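Local atomic coordinates of aac(6')-Ii (Enterococcus faecium, PDB entry 1N71), a protein that probably transfers an acetyl group from acetyl-coenzyme A to the 6'-amino group of aminoglycoside antibiotics, so contributing to resistance. Residues E5-N9 against M41-I46. Residues are numbered along the deposited sequence.
Sequences EFDRN and MNPERI
From the end of strand 2-5, residues 5-9 run into the loop that leads to helix 11-24. Glu5 and Phe6 keep extended backbones (phi/psi -64/137 and -69/132), and Phe6 still makes a backbone hydrogen bond with Ala47 of strand 46-52. With chi1 t (-175°), its ring reaches Met41, CE1 lying 3.6 Å from SD. The sulfur stands 4.3 Å from the ring centroid, 48° off the normal, while Met41 CE lies over one face: an oblique Met-aromatic contact. Chi1 and chi2 of Met41, both m, go with these positions of SD and CE. The Phe59 ring meets that of Phe6 at about 90°, and Leu13 touches the Phe6 side chain. Asp7 points away; its OD1 accepts from Asn9 N at 2.7 Å, an Asx turn.

Arg8 (-61/-10) is the nearest backbone approach, its CA 5.9 Å from Met41 CA. Its side chain, m at chi1 and then nearly extended, covers Met41, with Arg8 CG 3.7 Å from Met41 SD and Arg8 CD 3.5 Å from Met41 O. The guanidinium then lies along the type I turn Asn42-Arg45, closed by Arg45 N to Asn42 O (2.9 Å); within it Asn42 OD1 also accepts from Glu44 N (2.9 Å), an Asx turn. Met41 O, Asn42 O and Pro43 CA sit over one guanidinium face. Arg8 NH2 comes within 2.8 Å of Arg45 O near the guanidinium plane, but the angle is too poor for a hydrogen bond.

The contact thus joins the loop after strand 2-5 to that between helix 33-40 and strand 46-52, where strand 2-5, outermost in this chain's sheet, pairs antiparallel with strand 46-52 in the GNAT fold.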
ATOM      1  N   GLU A   5     -12.647 -19.544 -10.133  1.00 29.51           N
ATOM      2  CA  GLU A   5     -12.316 -19.266  -8.743  1.00 30.99           C
ATOM      3  C   GLU A   5     -11.507 -20.439  -8.212  1.00 31.19           C
ATOM      4  O   GLU A   5     -11.821 -21.599  -8.480  1.00 29.45           O
ATOM      5  CB  GLU A   5     -13.584 -19.075  -7.902  1.00 32.97           C
ATOM      6  CG  GLU A   5     -14.499 -17.969  -8.414  1.00 35.14           C
ATOM      7  CD  GLU A   5     -15.624 -17.632  -7.449  1.00 36.90           C
ATOM      8  OE1 GLU A   5     -16.189 -18.561  -6.829  1.00 36.65           O
ATOM      9  OE2 GLU A   5     -15.955 -16.433  -7.325  1.00 36.00           O
ATOM     10  N   PHE A   6     -10.455 -20.124  -7.468  1.00 31.62           N
ATOM     11  CA  PHE A   6      -9.569 -21.129  -6.896  1.00 32.23           C
ATOM     12  C   PHE A   6     -10.268 -21.939  -5.801  1.00 33.27           C
ATOM     13  O   PHE A   6     -10.901 -21.373  -4.914  1.00 33.48           O
ATOM     14  CB  PHE A   6      -8.328 -20.427  -6.335  1.00 30.41           C
ATOM     15  CG  PHE A   6      -7.275 -21.358  -5.818  1.00 30.34           C
ATOM     16  CD1 PHE A   6      -7.433 -22.005  -4.597  1.00 30.53           C
ATOM     17  CD2 PHE A   6      -6.117 -21.586  -6.554  1.00 28.80           C
ATOM     18  CE1 PHE A   6      -6.449 -22.866  -4.115  1.00 29.74           C
ATOM     19  CE2 PHE A   6      -5.129 -22.443  -6.084  1.00 28.66           C
ATOM     20  CZ  PHE A   6      -5.295 -23.084  -4.859  1.00 28.68           C
ATOM     21  N   ASP A   7     -10.158 -23.262  -5.871  1.00 35.28           N
ATOM     22  CA  ASP A   7     -10.764 -24.127  -4.860  1.00 36.06           C
ATOM     23  C   ASP A   7      -9.870 -24.115  -3.628  1.00 35.79           C
ATOM     24  O   ASP A   7      -8.867 -24.824  -3.567  1.00 34.94           O
ATOM     25  CB  ASP A   7     -10.899 -25.561  -5.375  1.00 38.85           C
ATOM     26  CG  ASP A   7     -11.562 -26.485  -4.360  1.00 41.63           C
ATOM     27  OD1 ASP A   7     -11.069 -26.568  -3.215  1.00 41.27           O
ATOM     28  OD2 ASP A   7     -12.576 -27.128  -4.704  1.00 43.63           O
ATOM     29  N   ARG A   8     -10.245 -23.305  -2.645  1.00 37.40           N
ATOM     30  CA  ARG A   8      -9.482 -23.166  -1.411  1.00 39.14           C
ATOM     31  C   ARG A   8      -9.343 -24.461  -0.611  1.00 40.01           C
ATOM     32  O   ARG A   8      -8.563 -24.525   0.339  1.00 40.29           O
ATOM     33  CB  ARG A   8     -10.132 -22.093  -0.537  1.00 39.63           C
ATOM     34  CG  ARG A   8     -10.177 -20.722  -1.189  1.00 40.51           C
ATOM     35  CD  ARG A   8     -11.208 -19.826  -0.529  1.00 41.93           C
ATOM     36  NE  ARG A   8     -11.197 -18.480  -1.096  1.00 42.53           N
ATOM     37  CZ  ARG A   8     -12.172 -17.589  -0.934  1.00 43.90           C
ATOM     38  NH1 ARG A   8     -13.252 -17.897  -0.222  1.00 43.05           N
ATOM     39  NH2 ARG A   8     -12.063 -16.386  -1.479  1.00 43.19           N
ATOM     40  N   ASN A   9     -10.089 -25.493  -0.995  1.00 41.70           N
ATOM     41  CA  ASN A   9     -10.039 -26.765  -0.283  1.00 42.35           C
ATOM     42  C   ASN A   9      -9.329 -27.876  -1.052  1.00 42.82           C
ATOM     43  O   ASN A   9      -9.478 -29.051  -0.716  1.00 43.41           O
ATOM     44  CB  ASN A   9     -11.456 -27.228   0.068  1.00 43.56           C
ATOM     45  CG  ASN A   9     -12.231 -26.193   0.858  1.00 44.28           C
ATOM     46  OD1 ASN A   9     -11.771 -25.707   1.892  1.00 44.91           O
ATOM     47  ND2 ASN A   9     -13.422 -25.853   0.374  1.00 45.37           N
ATOM     48  N   MET A  41      -5.790 -17.560   0.793  1.00 27.94           N
ATOM     49  CA  MET A  41      -7.044 -18.313   0.814  1.00 28.82           C
ATOM     50  C   MET A  41      -8.105 -17.655   1.699  1.00 29.11           C
ATOM     51  O   MET A  41      -9.235 -18.139   1.790  1.00 28.73           O
ATOM     52  CB  MET A  41      -6.795 -19.743   1.306  1.00 29.35           C
ATOM     53  CG  MET A  41      -5.856 -20.559   0.433  1.00 30.98           C
ATOM     54  SD  MET A  41      -6.466 -20.769  -1.250  1.00 32.68           S
ATOM     55  CE  MET A  41      -5.566 -19.452  -2.092  1.00 30.42           C
ATOM     56  N   ASN A  42      -7.735 -16.559   2.354  1.00 28.90           N
ATOM     57  CA  ASN A  42      -8.648 -15.832   3.236  1.00 28.65           C
ATOM     58  C   ASN A  42      -9.983 -15.532   2.542  1.00 28.70           C
ATOM     59  O   ASN A  42     -10.011 -15.060   1.407  1.00 28.25           O
ATOM     60  CB  ASN A  42      -7.993 -14.523   3.682  1.00 29.95           C
ATOM     61  CG  ASN A  42      -8.739 -13.853   4.816  1.00 30.83           C
ATOM     62  OD1 ASN A  42      -9.951 -13.663   4.750  1.00 31.24           O
ATOM     63  ND2 ASN A  42      -8.012 -13.481   5.863  1.00 32.61           N
ATOM     64  N   PRO A  43     -11.110 -15.800   3.224  1.00 28.53           N
ATOM     65  CA  PRO A  43     -12.446 -15.558   2.668  1.00 27.76           C
ATOM     66  C   PRO A  43     -12.684 -14.134   2.162  1.00 26.72           C
ATOM     67  O   PRO A  43     -13.441 -13.927   1.213  1.00 27.42           O
ATOM     68  CB  PRO A  43     -13.370 -15.912   3.830  1.00 27.21           C
ATOM     69  CG  PRO A  43     -12.624 -16.995   4.519  1.00 28.98           C
ATOM     70  CD  PRO A  43     -11.211 -16.455   4.541  1.00 29.58           C
ATOM     71  N   GLU A  44     -12.039 -13.154   2.787  1.00 25.08           N
ATOM     72  CA  GLU A  44     -12.220 -11.763   2.383  1.00 24.38           C
ATOM     73  C   GLU A  44     -11.532 -11.464   1.059  1.00 22.79           C
ATOM     74  O   GLU A  44     -11.891 -10.513   0.366  1.00 21.45           O
ATOM     75  CB  GLU A  44     -11.675 -10.817   3.455  1.00 24.33           C
ATOM     76  CG  GLU A  44     -10.182 -10.932   3.663  1.00 27.20           C
ATOM     77  N   ARG A  45     -10.539 -12.275   0.712  1.00 22.78           N
ATOM     78  CA  ARG A  45      -9.805 -12.079  -0.532  1.00 21.77           C
ATOM     79  C   ARG A  45     -10.433 -12.834  -1.682  1.00 21.64           C
ATOM     80  O   ARG A  45     -11.324 -13.664  -1.497  1.00 22.01           O
ATOM     81  CB  ARG A  45      -8.356 -12.553  -0.395  1.00 21.17           C
ATOM     82  CG  ARG A  45      -7.538 -11.828   0.649  1.00 22.77           C
ATOM     83  CD  ARG A  45      -6.079 -12.215   0.518  1.00 23.48           C
ATOM     84  NE  ARG A  45      -5.263 -11.667   1.595  1.00 23.25           N
ATOM     85  CZ  ARG A  45      -3.937 -11.698   1.614  1.00 25.59           C
ATOM     86  NH1 ARG A  45      -3.267 -12.249   0.607  1.00 25.20           N
ATOM     87  NH2 ARG A  45      -3.279 -11.191   2.648  1.00 26.88           N
ATOM     88  N   ILE A  46      -9.952 -12.534  -2.880  1.00 21.00           N
ATOM     89  CA  ILE A  46     -10.411 -13.199  -4.082  1.00 20.56           C
ATOM     90  C   ILE A  46      -9.213 -14.017  -4.553  1.00 21.53           C
ATOM     91  O   ILE A  46      -8.069 -13.550  -4.488  1.00 19.62           O
ATOM     92  CB  ILE A  46     -10.842 -12.172  -5.148  1.00 19.89           C
ATOM     93  CG1 ILE A  46     -12.113 -11.460  -4.673  1.00 20.44           C
ATOM     94  CG2 ILE A  46     -11.084 -12.856  -6.483  1.00 17.44           C
ATOM     95  CD1 ILE A  46     -12.498 -10.254  -5.501  1.00 20.39           C
TER